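Local coordinates for acyl-CoA thioester hydrolase ybgC (Escherichia coli K-12, PDB 3GRH), which is a putative thioesterase of the outer membrane, built like a pectinesterase but neither binding pectin nor showing pectinesterase activity, at residues A94-A99 / Q108-M113; T293-V298 / A306-P311; G165-M168 / P172-Y175. One frame throughout, in Å; residues are numbered along the deposited sequence.

The three contacts follow one another along a right-handed parallel beta-helix in the order 1, 3, 2. Contact 1 joins helix 92-100 to strand 108-112. Contact 3, in the loop leading into helix 174-181, has its centre about 16 Å from that of contact 1 and touches it where P172 packs on D97. Contact 2, about 30 Å from contact 1 between centres, packs side chains of strand 294-297 against those of segment 306-311 across the interior. Contacts 1 and 3 thus build the N-terminal end of the beta-helix, away from the annotated sites, and contact 2 lies in its middle, with F309 about 8 Å, side chain to side chain, from the predicted nucleophile D280.

Contact 1 of 3, residues A94-A99 / Q108-M113; sequences AAVDAA and QYIAVM
I110 drives its side chain against A95, V96 and A99 where helix 92-100 packs on strand 108-112, the last two elements of a beta-alpha-beta unit begun by strand 77-79 at the N-terminal end of the beta-helix. The short segments run nearly antiparallel, at 166°, with axes 9.4 Å apart at their closest. A95 and A99, one helical turn from each other, both direct their methyls at the strand, consistent with that axis separation. The two branches of I110 divide the work. CG2, placed anti to the backbone N, meets A95 CB at 3.8 Å. CG1 lies beside that N and carries CD1 outward along an extended chain to the helix backbone, 3.9 Å from V96 N. There CD1 also meets V96 CG2 at 4.0 Å, the two side chains crossing at about a right angle, while A99 CB lies a little farther off. V96 joins through CG2, although its CB is directed away from the strand. Beyond the apolar patch, the end of Q108 lies alongside A99, with NE2 3.7 Å from A99 CB. The polar link is Q108 NE2 to A99 O, 2.8 Å with an N-H...O angle of 156°; the donor stands above the carbonyl plane, 46° out of it, whereas A99 O lies close to the plane of the glutamine amide. In the second shell, F77 of strand 77-79 touches both A99 and Q108, and L132 of strand 130-134 lies against I110, so these two strands add to the packing around the contact. The other end of the amide is tied down as well, since K102 NZ bonds Q108 OE1, which should fix the flip of the group.

Contact 2 of 3, residues T293-V298 / A306-P311; sequences TEFRVV and AYVFAP
On the strand that turns F295 and V297 toward segment 306-311, E294 OE2 points the other way and is gripped by two groups: R296 NH2 at 2.8 Å in a salt bridge, and N329 ND2 of strand 327-330. This alternation is that of a parallel beta-helix wall, with charged side chains on one side of strand 294-297 and apolar ones on the other, where they meet the chain at its corner by V308. The interior contact is wholly apolar. F309 presents its edge to one face of F295 in an edge-to-face pair, centroids 5.2 Å apart and planes at 65°. Its CZ approaches F295 CZ to 3.9 Å, toward the rim of the ring, while T293 CG2 covers the opposite face; F328 stacks with F295 as well, so the ring is packed from several directions. V308 serves both aromatics through one methyl. With CG1 anti to the backbone N (chi1 -179°), that methyl sits over the centre of the F309 ring and 3.9 Å from F295 CD1, wedged into the angle between the two rings. Its other branch, CG2, meets V297 CG2 at 4.0 Å. Y307 turns away toward D280, the predicted nucleophile, and makes a cation-pi contact with R340, which probably binds substrate as in related enzymes. The side chain of F309 is about 8 Å from that of D280 and about 8 Å from that of R340. Packing is tightest at the end of the row, where V297 CG1 presses on A306 CB at only 3.4 Å.

Contact 3 of 3, residues G165-M168 / P172-Y175; sequences GKYM and PAWY
At the N-terminal start of helix 174-181, which carries C180 of the disulfide with C192, the approaching loop doubles back, and Y167 and M168 pack against A173 and W174. A173 holds the N-cap position with positive phi (81°). W174 supplies the largest share of the contact. Its CG is anti to the backbone N (chi1 180°), and this carries the six-membered part of the indole across the M168 backbone: CE3 comes within 3.2 Å of M168 C, a short approach, and Y167 O lies at the ring edge, 3.7 Å from CZ3. On the loop side, Y167 touches A173 CB with CE1 at 4.2 Å. The tyrosine is fixed from outside the contact, its OH bonded to Q93 and T120 and its ring stacked with Y122. K166 CG lies over one face, toward the rim. Between the two segments a water is placed to donate to M168 O (3.1 Å) and P172 O (3.0 Å), though with more acceptors in reach than protons it may not serve both at once. It sits in plane at the edges of both the Y167 and W174 rings. Two carbonyl oxygens cannot bond to each other, so the water probably supplies a polar link, and dispersion of the W174 ring against the Y167-M168 backbone and of the Y167 ring against the A173 methyl does the rest.

Contact 1 of 3, residues A94-A99 / Q108-M113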
loop_
_atom_site.group_PDB
_atom_site.type_symbol
_atom_site.label_atom_id
_atom_site.label_comp_id
_atom_site.label_asym_id
_atom_site.label_seq_id
_atom_site.Cartn_x
_atom_site.Cartn_y
_atom_site.Cartn_z
ATOM N N ALA A 94 -18.597 -13.511 5.055
ATOM C CA ALA A 94 -19.203 -14.829 5.009
ATOM C C ALA A 94 -18.717 -15.660 3.843
ATOM O O ALA A 94 -18.571 -16.908 3.960
ATOM C CB ALA A 94 -20.714 -14.666 5.006
ATOM N N ALA A 95 -18.538 -15.027 2.682
ATOM C CA ALA A 95 -18.036 -15.721 1.523
ATOM C C ALA A 95 -16.586 -16.087 1.714
ATOM O O ALA A 95 -16.169 -17.115 1.287
ATOM C CB ALA A 95 -18.176 -14.837 0.241
ATOM N N VAL A 96 -15.776 -15.185 2.244
ATOM C CA VAL A 96 -14.369 -15.510 2.567
ATOM C C VAL A 96 -14.280 -16.686 3.490
ATOM O O VAL A 96 -13.522 -17.581 3.266
ATOM C CB VAL A 96 -13.628 -14.305 3.174
ATOM C CG1 VAL A 96 -12.275 -14.699 3.787
ATOM C CG2 VAL A 96 -13.464 -13.187 2.130
ATOM N N ASP A 97 -15.081 -16.695 4.575
ATOM C CA ASP A 97 -15.142 -17.826 5.455
ATOM C C ASP A 97 -15.520 -19.100 4.750
ATOM O O ASP A 97 -14.879 -20.097 4.998
ATOM C CB ASP A 97 -16.111 -17.544 6.589
ATOM C CG ASP A 97 -15.664 -16.460 7.542
ATOM O OD1 ASP A 97 -14.554 -15.932 7.420
ATOM O OD2 ASP A 97 -16.444 -16.113 8.504
ATOM N N ALA A 98 -16.481 -19.055 3.820
ATOM C CA ALA A 98 -16.872 -20.253 3.140
ATOM C C ALA A 98 -15.756 -20.777 2.255
ATOM O O ALA A 98 -15.685 -21.989 2.023
ATOM C CB ALA A 98 -18.133 -20.032 2.284
ATOM N N ALA A 99 -14.944 -19.870 1.730
ATOM C CA ALA A 99 -13.798 -20.265 0.932
ATOM C C ALA A 99 -12.734 -20.913 1.801
ATOM O O ALA A 99 -12.145 -21.952 1.469
ATOM C CB ALA A 99 -13.207 -19.037 0.203
ATOM N N GLN A 108 -9.607 -19.805 -5.056
ATOM C CA GLN A 108 -11.045 -19.601 -5.053
ATOM C C GLN A 108 -11.387 -18.218 -5.406
ATOM O O GLN A 108 -10.646 -17.315 -5.043
ATOM C CB GLN A 108 -11.631 -19.932 -3.721
ATOM C CG GLN A 108 -11.316 -21.317 -3.420
ATOM C CD GLN A 108 -11.897 -21.747 -2.191
ATOM O OE1 GLN A 108 -13.060 -22.134 -2.157
ATOM N NE2 GLN A 108 -11.095 -21.756 -1.155
ATOM N N TYR A 109 -12.472 -18.072 -6.154
ATOM C CA TYR A 109 -12.904 -16.812 -6.707
ATOM C C TYR A 109 -14.242 -16.399 -6.130
ATOM O O TYR A 109 -15.186 -17.182 -6.165
ATOM C CB TYR A 109 -13.052 -16.955 -8.212
ATOM C CG TYR A 109 -11.747 -17.182 -8.916
ATOM C CD1 TYR A 109 -11.050 -16.131 -9.419
ATOM C CD2 TYR A 109 -11.276 -18.474 -9.127
ATOM C CE1 TYR A 109 -9.864 -16.328 -10.054
ATOM C CE2 TYR A 109 -10.063 -18.676 -9.812
ATOM C CZ TYR A 109 -9.378 -17.561 -10.221
ATOM O OH TYR A 109 -8.187 -17.614 -10.935
ATOM N N ILE A 110 -14.288 -15.172 -5.607
ATOM C CA ILE A 110 -15.459 -14.610 -4.981
ATOM C C ILE A 110 -15.831 -13.387 -5.769
ATOM O O ILE A 110 -15.092 -12.418 -5.828
ATOM C CB ILE A 110 -15.208 -14.223 -3.517
ATOM C CG1 ILE A 110 -14.814 -15.434 -2.729
ATOM C CG2 ILE A 110 -16.507 -13.576 -2.922
ATOM C CD1 ILE A 110 -14.206 -15.134 -1.317
ATOM N N ALA A 111 -16.966 -13.446 -6.438
ATOM C CA ALA A 111 -17.501 -12.285 -7.199
ATOM C C ALA A 111 -18.336 -11.454 -6.280
ATOM O O ALA A 111 -19.076 -12.023 -5.479
ATOM C CB ALA A 111 -18.333 -12.760 -8.412
ATOM N N VAL A 112 -18.241 -10.136 -6.390
ATOM C CA VAL A 112 -19.042 -9.233 -5.567
ATOM C C VAL A 112 -19.876 -8.329 -6.510
ATOM O O VAL A 112 -19.356 -7.643 -7.373
ATOM C CB VAL A 112 -18.175 -8.367 -4.635
ATOM C CG1 VAL A 112 -19.151 -7.590 -3.747
ATOM C CG2 VAL A 112 -17.226 -9.190 -3.763
ATOM N N MET A 113 -21.203 -8.401 -6.357
ATOM C CA MET A 113 -22.135 -7.653 -7.164
ATOM C C MET A 113 -22.124 -6.197 -6.747
ATOM O O MET A 113 -21.821 -5.859 -5.618
ATOM C CB MET A 113 -23.552 -8.202 -7.002
ATOM C CG MET A 113 -23.691 -9.544 -7.614
ATOM S SD MET A 113 -25.343 -10.139 -7.608
ATOM C CE MET A 113 -26.204 -8.951 -8.658
#

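Contact 2 of 3, residues T293-V298 / A306-P311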
loop_
_atom_site.group_PDB
_atom_site.type_symbol
_atom_site.label_atom_id
_atom_site.label_comp_id
_atom_site.label_asym_id
_atom_site.label_seq_id
_atom_site.Cartn_x
_atom_site.Cartn_y
_atom_site.Cartn_z
ATOM N N THR A 293 -0.414 3.505 -11.497
ATOM C CA THR A 293 -1.284 3.840 -10.397
ATOM C C THR A 293 -1.329 5.336 -10.275
ATOM O O THR A 293 -0.340 6.040 -10.454
ATOM C CB THR A 293 -0.846 3.092 -9.134
ATOM O OG1 THR A 293 -1.127 1.708 -9.375
ATOM C CG2 THR A 293 -1.624 3.564 -7.917
ATOM N N GLU A 294 -2.496 5.867 -9.954
ATOM C CA GLU A 294 -2.647 7.281 -9.643
ATOM C C GLU A 294 -2.728 7.478 -8.167
ATOM O O GLU A 294 -3.468 6.793 -7.440
ATOM C CB GLU A 294 -3.927 7.831 -10.271
ATOM C CG GLU A 294 -4.137 9.306 -9.967
ATOM C CD GLU A 294 -5.328 9.977 -10.650
ATOM O OE1 GLU A 294 -6.035 9.399 -11.519
ATOM O OE2 GLU A 294 -5.580 11.139 -10.276
ATOM N N PHE A 295 -1.910 8.385 -7.669
ATOM C CA PHE A 295 -1.910 8.770 -6.279
ATOM C C PHE A 295 -2.438 10.197 -6.164
ATOM O O PHE A 295 -1.958 11.097 -6.856
ATOM C CB PHE A 295 -0.502 8.702 -5.731
ATOM C CG PHE A 295 0.133 7.362 -5.806
ATOM C CD1 PHE A 295 0.072 6.534 -4.778
ATOM C CD2 PHE A 295 0.855 7.001 -6.902
ATOM C CE1 PHE A 295 0.726 5.293 -4.866
ATOM C CE2 PHE A 295 1.412 5.754 -7.020
ATOM C CZ PHE A 295 1.321 4.898 -5.953
ATOM N N ARG A 296 -3.477 10.384 -5.357
ATOM C CA ARG A 296 -4.110 11.717 -5.190
ATOM C C ARG A 296 -4.043 12.116 -3.745
ATOM O O ARG A 296 -4.505 11.380 -2.832
ATOM C CB ARG A 296 -5.562 11.707 -5.642
ATOM C CG ARG A 296 -6.334 12.995 -5.353
ATOM C CD ARG A 296 -6.221 13.965 -6.504
ATOM N NE ARG A 296 -6.731 13.351 -7.746
ATOM C CZ ARG A 296 -6.861 13.957 -8.925
ATOM N NH1 ARG A 296 -6.564 15.256 -9.097
ATOM N NH2 ARG A 296 -7.315 13.252 -9.949
ATOM N N VAL A 297 -3.448 13.294 -3.528
ATOM C CA VAL A 297 -3.472 13.925 -2.219
ATOM C C VAL A 297 -4.663 14.827 -2.098
ATOM O O VAL A 297 -4.830 15.706 -2.970
ATOM C CB VAL A 297 -2.189 14.743 -1.979
ATOM C CG1 VAL A 297 -2.347 15.575 -0.654
ATOM C CG2 VAL A 297 -1.032 13.847 -1.880
ATOM N N VAL A 298 -5.458 14.658 -1.036
ATOM C CA VAL A 298 -6.649 15.492 -0.784
ATOM C C VAL A 298 -6.346 16.429 0.356
ATOM O O VAL A 298 -5.532 16.102 1.221
ATOM C CB VAL A 298 -7.915 14.679 -0.541
ATOM C CG1 VAL A 298 -8.244 13.852 -1.782
ATOM C CG2 VAL A 298 -7.757 13.732 0.660
ATOM N N ALA A 306 1.082 16.655 3.881
ATOM C CA ALA A 306 0.669 15.499 3.132
ATOM C C ALA A 306 1.902 14.810 2.681
ATOM O O ALA A 306 2.849 15.451 2.351
ATOM C CB ALA A 306 -0.109 15.915 1.892
ATOM N N TYR A 307 1.894 13.491 2.702
ATOM C CA TYR A 307 3.055 12.661 2.373
ATOM C C TYR A 307 2.584 11.407 1.683
ATOM O O TYR A 307 1.855 10.668 2.299
ATOM C CB TYR A 307 3.864 12.225 3.605
ATOM C CG TYR A 307 4.061 13.293 4.647
ATOM C CD1 TYR A 307 5.070 14.244 4.548
ATOM C CD2 TYR A 307 3.153 13.389 5.686
ATOM C CE1 TYR A 307 5.172 15.242 5.526
ATOM C CE2 TYR A 307 3.249 14.425 6.626
ATOM C CZ TYR A 307 4.264 15.312 6.526
ATOM O OH TYR A 307 4.395 16.308 7.518
ATOM N N VAL A 308 3.012 11.134 0.456
ATOM C CA VAL A 308 2.496 10.022 -0.243
ATOM C C VAL A 308 3.008 8.711 0.301
ATOM O O VAL A 308 2.263 7.818 0.641
ATOM C CB VAL A 308 2.736 10.099 -1.746
ATOM C CG1 VAL A 308 2.130 8.877 -2.467
ATOM C CG2 VAL A 308 2.140 11.444 -2.257
ATOM N N PHE A 309 4.343 8.577 0.386
ATOM C CA PHE A 309 4.957 7.317 0.780
ATOM C C PHE A 309 5.630 7.380 2.129
ATOM O O PHE A 309 6.392 8.318 2.415
ATOM C CB PHE A 309 6.034 6.929 -0.258
ATOM C CG PHE A 309 5.503 6.612 -1.585
ATOM C CD1 PHE A 309 4.780 5.452 -1.822
ATOM C CD2 PHE A 309 5.757 7.470 -2.605
ATOM C CE1 PHE A 309 4.227 5.233 -3.062
ATOM C CE2 PHE A 309 5.281 7.205 -3.862
ATOM C CZ PHE A 309 4.508 6.099 -4.072
ATOM N N ALA A 310 5.365 6.377 2.984
ATOM C CA ALA A 310 6.007 6.259 4.301
ATOM C C ALA A 310 6.485 4.850 4.536
ATOM O O ALA A 310 5.865 4.060 5.285
ATOM C CB ALA A 310 4.991 6.645 5.380
ATOM N N PRO A 311 7.531 4.480 3.828
ATOM C CA PRO A 311 8.100 3.169 3.950
ATOM C C PRO A 311 8.813 2.975 5.324
ATOM O O PRO A 311 9.497 3.905 5.855
ATOM C CB PRO A 311 9.087 3.127 2.798
ATOM C CG PRO A 311 9.389 4.462 2.480
ATOM C CD PRO A 311 8.268 5.323 2.887
#

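Contact 3 of 3, residues G165-M168 / P172-Y175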
loop_
_atom_site.group_PDB
_atom_site.type_symbol
_atom_site.label_atom_id
_atom_site.label_comp_id
_atom_site.label_asym_id
_atom_site.label_seq_id
_atom_site.Cartn_x
_atom_site.Cartn_y
_atom_site.Cartn_z
ATOM N N GLY A 165 -21.888 -11.616 16.227
ATOM C CA GLY A 165 -21.024 -12.797 16.136
ATOM C C GLY A 165 -20.375 -13.024 14.795
ATOM O O GLY A 165 -20.113 -14.149 14.418
ATOM N N LYS A 166 -20.103 -11.937 14.095
ATOM C CA LYS A 166 -19.344 -11.986 12.876
ATOM C C LYS A 166 -18.031 -12.742 13.058
ATOM O O LYS A 166 -17.626 -13.534 12.198
ATOM C CB LYS A 166 -19.051 -10.554 12.443
ATOM C CG LYS A 166 -18.406 -10.473 11.144
ATOM C CD LYS A 166 -18.318 -9.040 10.674
ATOM C CE LYS A 166 -17.629 -8.953 9.292
ATOM N NZ LYS A 166 -17.787 -7.537 8.711
ATOM N N TYR A 167 -17.344 -12.450 14.150
ATOM C CA TYR A 167 -16.093 -13.102 14.516
ATOM C C TYR A 167 -16.326 -13.789 15.836
ATOM O O TYR A 167 -16.779 -13.206 16.817
ATOM C CB TYR A 167 -14.928 -12.083 14.634
ATOM C CG TYR A 167 -14.707 -11.327 13.371
ATOM C CD1 TYR A 167 -14.078 -11.911 12.281
ATOM C CD2 TYR A 167 -15.110 -9.999 13.249
ATOM C CE1 TYR A 167 -13.949 -11.253 11.122
ATOM C CE2 TYR A 167 -14.932 -9.306 12.109
ATOM C CZ TYR A 167 -14.335 -9.919 11.017
ATOM O OH TYR A 167 -14.196 -9.269 9.825
ATOM N N MET A 168 -16.059 -15.093 15.824
ATOM C CA MET A 168 -16.190 -15.958 16.982
ATOM C C MET A 168 -15.083 -17.027 16.906
ATOM O O MET A 168 -14.580 -17.332 15.843
ATOM C CB MET A 168 -17.513 -16.724 16.971
ATOM C CG MET A 168 -18.750 -15.924 16.763
ATOM S SD MET A 168 -20.182 -16.929 17.104
ATOM C CE MET A 168 -20.227 -16.900 18.931
ATOM N N PRO A 172 -13.288 -18.620 10.689
ATOM C CA PRO A 172 -12.084 -18.116 10.129
ATOM C C PRO A 172 -11.828 -16.643 10.545
ATOM O O PRO A 172 -12.730 -15.806 10.815
ATOM C CB PRO A 172 -12.322 -18.184 8.591
ATOM C CG PRO A 172 -13.297 -19.326 8.481
ATOM C CD PRO A 172 -14.204 -19.118 9.687
ATOM N N ALA A 173 -10.572 -16.358 10.657
ATOM C CA ALA A 173 -10.117 -15.027 10.915
ATOM C C ALA A 173 -10.225 -14.703 12.372
ATOM O O ALA A 173 -9.929 -13.588 12.799
ATOM C CB ALA A 173 -10.837 -13.888 10.026
ATOM N N TRP A 174 -10.642 -15.657 13.203
ATOM C CA TRP A 174 -10.602 -15.396 14.650
ATOM C C TRP A 174 -9.263 -14.901 15.154
ATOM O O TRP A 174 -9.228 -13.993 15.984
ATOM C CB TRP A 174 -10.971 -16.657 15.438
ATOM C CG TRP A 174 -10.929 -16.420 16.925
ATOM C CD1 TRP A 174 -10.054 -16.896 17.782
ATOM C CD2 TRP A 174 -11.782 -15.528 17.654
ATOM N NE1 TRP A 174 -10.325 -16.430 19.053
ATOM C CE2 TRP A 174 -11.380 -15.561 18.988
ATOM C CE3 TRP A 174 -12.847 -14.704 17.295
ATOM C CZ2 TRP A 174 -12.011 -14.810 19.972
ATOM C CZ3 TRP A 174 -13.494 -13.981 18.285
ATOM C CH2 TRP A 174 -13.061 -14.019 19.578
ATOM N N TYR A 175 -8.176 -15.540 14.718
ATOM C CA TYR A 175 -6.879 -15.181 15.254
ATOM C C TYR A 175 -6.581 -13.703 14.983
ATOM O O TYR A 175 -5.883 -13.037 15.770
ATOM C CB TYR A 175 -5.804 -16.110 14.731
ATOM C CG TYR A 175 -5.344 -15.844 13.336
ATOM C CD1 TYR A 175 -4.243 -15.046 13.099
ATOM C CD2 TYR A 175 -5.939 -16.479 12.266
ATOM C CE1 TYR A 175 -3.847 -14.767 11.809
ATOM C CE2 TYR A 175 -5.509 -16.255 10.944
ATOM C CZ TYR A 175 -4.454 -15.407 10.712
ATOM O OH TYR A 175 -4.060 -15.181 9.415
HETATM O O HOH W 1 -13.744 -15.415 13.608
#